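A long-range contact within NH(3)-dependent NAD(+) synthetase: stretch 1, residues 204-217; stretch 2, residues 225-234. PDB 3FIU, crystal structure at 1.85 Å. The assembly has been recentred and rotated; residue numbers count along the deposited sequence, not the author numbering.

Stretch 1 204-217: DEMGVTYQEIDDFL
Stretch 2 225-234: KALERINFWH

How do the backbones meet? Stretch 1 ends one helix at Met 206, turns through Gly 207 (phi 75°, psi 20°) and extended Val 208 (-156/142°), and starts another at Tyr 210. That second helix crosses helix 225-234 at -77°, axes 10.2 Å apart. In register, Val 208 CA lies 5.3 Å from Ala 226 CA, and Ile 213 CA 7.0 Å from Ile 230 CA.

What does Ile 230 (m, t) fill? It covers the most surface, pointing toward stretch 1 among apolar neighbours: its CG1 lies 4.1 Å from both Val 208 CG2 and Ile 213 CG1, and its CD1 3.8 Å from Phe 216 CB. Val 208 (p) also sets CG2 3.7 Å from Ala 226 CB.

How does Trp 233 (chi1 -77°, chi2 68°) hold the other end? Met 206 (m, t, m) lays CG over the face of its six-membered ring, 3.9 Å from the centroid, a CH-pi contact. Glu 205 O approaches the ring edge, 3.5 Å from Trp 233 CZ2.

Where does Phe 216 (chi1 173°, chi2 79°) sit? Its ring takes Ile 230 CG2 over one face, 4.2 Å from the centroid, while Phe 216 CD1 meets Leu 227 CD1 at 3.6 Å. Packing, rather than any clear hydrogen bond, joins the stretches.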

# COMPACT_ATOMS: atom_id res chain seq x y z
N ASP A 204 -1.64 21.00 -15.91
CA ASP A 204 -2.02 20.53 -17.25
C ASP A 204 -2.74 19.20 -17.15
O ASP A 204 -3.66 18.91 -17.92
CB ASP A 204 -0.80 20.28 -18.13
CG ASP A 204 -0.33 21.51 -18.87
OD1 ASP A 204 -0.66 22.64 -18.46
OD2 ASP A 204 0.39 21.32 -19.88
N GLU A 205 -2.26 18.36 -16.24
CA GLU A 205 -2.81 17.02 -16.10
C GLU A 205 -4.22 17.08 -15.53
O GLU A 205 -5.14 16.44 -16.05
CB GLU A 205 -1.91 16.19 -15.19
CG GLU A 205 -1.93 14.75 -15.52
CD GLU A 205 -1.07 14.41 -16.73
OE1 GLU A 205 -0.31 13.42 -16.63
OE2 GLU A 205 -1.14 15.10 -17.77
N MET A 206 -4.38 17.87 -14.48
CA MET A 206 -5.68 17.97 -13.83
C MET A 206 -6.68 18.83 -14.62
O MET A 206 -7.88 18.65 -14.47
CB MET A 206 -5.54 18.52 -12.42
CG MET A 206 -4.70 17.65 -11.48
SD MET A 206 -4.49 18.40 -9.88
CE MET A 206 -3.66 19.93 -10.25
N GLY A 207 -6.17 19.75 -15.46
CA GLY A 207 -7.02 20.74 -16.16
C GLY A 207 -7.52 21.88 -15.26
O GLY A 207 -8.50 22.57 -15.58
N VAL A 208 -6.84 22.08 -14.15
CA VAL A 208 -7.28 23.00 -13.11
C VAL A 208 -6.05 23.41 -12.33
O VAL A 208 -5.14 22.60 -12.15
CB VAL A 208 -8.41 22.40 -12.22
CG1 VAL A 208 -7.94 21.17 -11.41
CG2 VAL A 208 -8.99 23.43 -11.29
N THR A 209 -5.98 24.68 -11.94
CA THR A 209 -4.77 25.20 -11.30
C THR A 209 -4.80 24.92 -9.81
O THR A 209 -5.87 24.68 -9.21
CB THR A 209 -4.62 26.73 -11.50
OG1 THR A 209 -5.68 27.40 -10.80
CG2 THR A 209 -4.65 27.11 -12.97
N TYR A 210 -3.63 24.91 -9.19
CA TYR A 210 -3.59 24.78 -7.74
C TYR A 210 -4.31 25.92 -7.04
O TYR A 210 -4.88 25.71 -5.98
CB TYR A 210 -2.17 24.60 -7.19
CG TYR A 210 -1.67 23.17 -7.35
CD1 TYR A 210 -0.72 22.83 -8.35
CD2 TYR A 210 -2.19 22.13 -6.55
CE1 TYR A 210 -0.29 21.49 -8.51
CE2 TYR A 210 -1.76 20.81 -6.70
CZ TYR A 210 -0.81 20.50 -7.67
OH TYR A 210 -0.40 19.18 -7.78
N GLN A 211 -4.27 27.11 -7.63
CA GLN A 211 -4.94 28.24 -6.98
C GLN A 211 -6.45 28.00 -6.92
O GLN A 211 -7.09 28.26 -5.89
CB GLN A 211 -4.64 29.58 -7.66
CG GLN A 211 -5.00 30.79 -6.76
CD GLN A 211 -4.39 30.69 -5.35
OE1 GLN A 211 -3.17 30.56 -5.21
NE2 GLN A 211 -5.24 30.73 -4.32
N GLU A 212 -6.99 27.46 -8.02
CA GLU A 212 -8.40 27.05 -8.09
C GLU A 212 -8.72 25.96 -7.09
O GLU A 212 -9.70 26.09 -6.35
CB GLU A 212 -8.78 26.65 -9.51
CG GLU A 212 -8.97 27.85 -10.42
CD GLU A 212 -8.99 27.51 -11.90
OE1 GLU A 212 -8.21 26.66 -12.36
OE2 GLU A 212 -9.81 28.12 -12.62
N ILE A 213 -7.91 24.90 -7.03
CA ILE A 213 -8.17 23.86 -6.03
C ILE A 213 -8.10 24.44 -4.62
O ILE A 213 -8.96 24.14 -3.78
CB ILE A 213 -7.25 22.59 -6.19
CG1 ILE A 213 -7.32 22.01 -7.62
CG2 ILE A 213 -7.58 21.53 -5.12
CD1 ILE A 213 -6.11 21.12 -7.96
N ASP A 214 -7.10 25.29 -4.34
CA ASP A 214 -6.92 25.84 -3.01
C ASP A 214 -8.15 26.70 -2.64
O ASP A 214 -8.66 26.63 -1.52
CB ASP A 214 -5.69 26.75 -2.93
CG ASP A 214 -4.35 25.99 -2.81
OD1 ASP A 214 -4.34 24.75 -2.69
OD2 ASP A 214 -3.30 26.69 -2.80
N ASP A 215 -8.55 27.57 -3.56
CA ASP A 215 -9.75 28.41 -3.32
C ASP A 215 -10.98 27.52 -3.01
O ASP A 215 -11.70 27.76 -2.04
CB ASP A 215 -10.00 29.27 -4.55
CG ASP A 215 -9.01 30.43 -4.67
OD1 ASP A 215 -9.06 31.11 -5.71
OD2 ASP A 215 -8.20 30.64 -3.76
N PHE A 216 -11.18 26.47 -3.81
CA PHE A 216 -12.28 25.54 -3.53
C PHE A 216 -12.19 24.98 -2.10
O PHE A 216 -13.14 25.07 -1.33
CB PHE A 216 -12.35 24.43 -4.58
CG PHE A 216 -13.35 23.35 -4.26
CD1 PHE A 216 -14.72 23.56 -4.49
CD2 PHE A 216 -12.94 22.15 -3.71
CE1 PHE A 216 -15.66 22.56 -4.20
CE2 PHE A 216 -13.86 21.14 -3.43
CZ PHE A 216 -15.23 21.36 -3.66
N LEU A 217 -11.02 24.49 -1.70
CA LEU A 217 -10.87 23.93 -0.37
C LEU A 217 -11.19 24.97 0.70
O LEU A 217 -11.65 24.63 1.78
CB LEU A 217 -9.46 23.32 -0.17
CG LEU A 217 -9.09 22.11 -1.05
CD1 LEU A 217 -7.60 21.74 -0.86
CD2 LEU A 217 -9.99 20.90 -0.81
N LYS A 225 -15.50 25.58 -15.24
CA LYS A 225 -14.47 24.72 -15.84
C LYS A 225 -13.62 24.07 -14.74
O LYS A 225 -13.45 22.84 -14.73
CB LYS A 225 -13.57 25.57 -16.73
CG LYS A 225 -12.45 24.83 -17.42
CD LYS A 225 -11.57 25.83 -18.18
CE LYS A 225 -11.04 25.24 -19.48
NZ LYS A 225 -10.87 26.31 -20.52
N ALA A 226 -13.10 24.90 -13.84
CA ALA A 226 -12.33 24.44 -12.68
C ALA A 226 -13.17 23.47 -11.88
O ALA A 226 -12.73 22.36 -11.56
CB ALA A 226 -11.96 25.61 -11.81
N LEU A 227 -14.38 23.87 -11.55
CA LEU A 227 -15.17 23.05 -10.68
C LEU A 227 -15.52 21.70 -11.34
O LEU A 227 -15.71 20.69 -10.64
CB LEU A 227 -16.43 23.79 -10.27
CG LEU A 227 -17.13 23.35 -8.99
CD1 LEU A 227 -16.18 23.31 -7.82
CD2 LEU A 227 -18.26 24.35 -8.76
N GLU A 228 -15.58 21.67 -12.68
CA GLU A 228 -15.84 20.43 -13.41
C GLU A 228 -14.64 19.48 -13.28
O GLU A 228 -14.81 18.26 -13.10
CB GLU A 228 -16.16 20.69 -14.90
CG GLU A 228 -16.63 19.45 -15.67
CD GLU A 228 -15.47 18.61 -16.21
OE1 GLU A 228 -14.47 19.21 -16.65
OE2 GLU A 228 -15.56 17.37 -16.20
N ARG A 229 -13.43 20.03 -13.37
CA ARG A 229 -12.23 19.19 -13.21
C ARG A 229 -12.05 18.72 -11.76
O ARG A 229 -11.68 17.56 -11.54
CB ARG A 229 -10.97 19.87 -13.74
CG ARG A 229 -10.93 20.11 -15.26
CD ARG A 229 -11.67 19.05 -16.08
NE ARG A 229 -10.88 17.87 -16.35
CZ ARG A 229 -11.39 16.66 -16.59
NH1 ARG A 229 -12.70 16.46 -16.57
NH2 ARG A 229 -10.58 15.64 -16.82
N ILE A 230 -12.35 19.60 -10.79
CA ILE A 230 -12.22 19.24 -9.37
C ILE A 230 -13.11 18.08 -8.98
O ILE A 230 -12.62 17.09 -8.43
CB ILE A 230 -12.44 20.46 -8.40
CG1 ILE A 230 -11.30 21.47 -8.56
CG2 ILE A 230 -12.57 19.99 -6.91
CD1 ILE A 230 -11.52 22.84 -7.90
N ASN A 231 -14.42 18.19 -9.25
CA ASN A 231 -15.34 17.07 -8.95
C ASN A 231 -15.02 15.82 -9.75
O ASN A 231 -15.20 14.74 -9.24
CB ASN A 231 -16.81 17.45 -9.23
CG ASN A 231 -17.36 18.50 -8.26
OD1 ASN A 231 -17.39 18.30 -7.03
ND2 ASN A 231 -17.89 19.59 -8.83
N PHE A 232 -14.57 15.94 -11.01
CA PHE A 232 -14.25 14.74 -11.81
C PHE A 232 -13.16 13.88 -11.13
O PHE A 232 -13.34 12.67 -10.92
CB PHE A 232 -13.83 15.09 -13.24
CG PHE A 232 -13.25 13.93 -14.00
CD1 PHE A 232 -11.88 13.83 -14.21
CD2 PHE A 232 -14.06 12.89 -14.44
CE1 PHE A 232 -11.32 12.74 -14.89
CE2 PHE A 232 -13.52 11.78 -15.12
CZ PHE A 232 -12.14 11.72 -15.34
N TRP A 233 -12.03 14.51 -10.80
CA TRP A 233 -10.94 13.87 -10.06
C TRP A 233 -11.35 13.35 -8.67
O TRP A 233 -11.05 12.21 -8.30
CB TRP A 233 -9.75 14.85 -9.95
CG TRP A 233 -8.96 14.95 -11.22
CD1 TRP A 233 -9.37 15.50 -12.41
CD2 TRP A 233 -7.62 14.48 -11.45
NE1 TRP A 233 -8.39 15.39 -13.36
CE2 TRP A 233 -7.29 14.78 -12.79
CE3 TRP A 233 -6.65 13.87 -10.63
CZ2 TRP A 233 -6.03 14.47 -13.35
CZ3 TRP A 233 -5.41 13.56 -11.19
CH2 TRP A 233 -5.11 13.87 -12.53
N HIS A 234 -12.02 14.19 -7.89
CA HIS A 234 -12.40 13.81 -6.53
C HIS A 234 -13.34 12.61 -6.59
O HIS A 234 -13.23 11.70 -5.76
CB HIS A 234 -13.10 14.96 -5.82
CG HIS A 234 -13.49 14.66 -4.40
ND1 HIS A 234 -12.57 14.56 -3.38
CD2 HIS A 234 -14.70 14.44 -3.84
CE1 HIS A 234 -13.20 14.29 -2.25
NE2 HIS A 234 -14.49 14.22 -2.50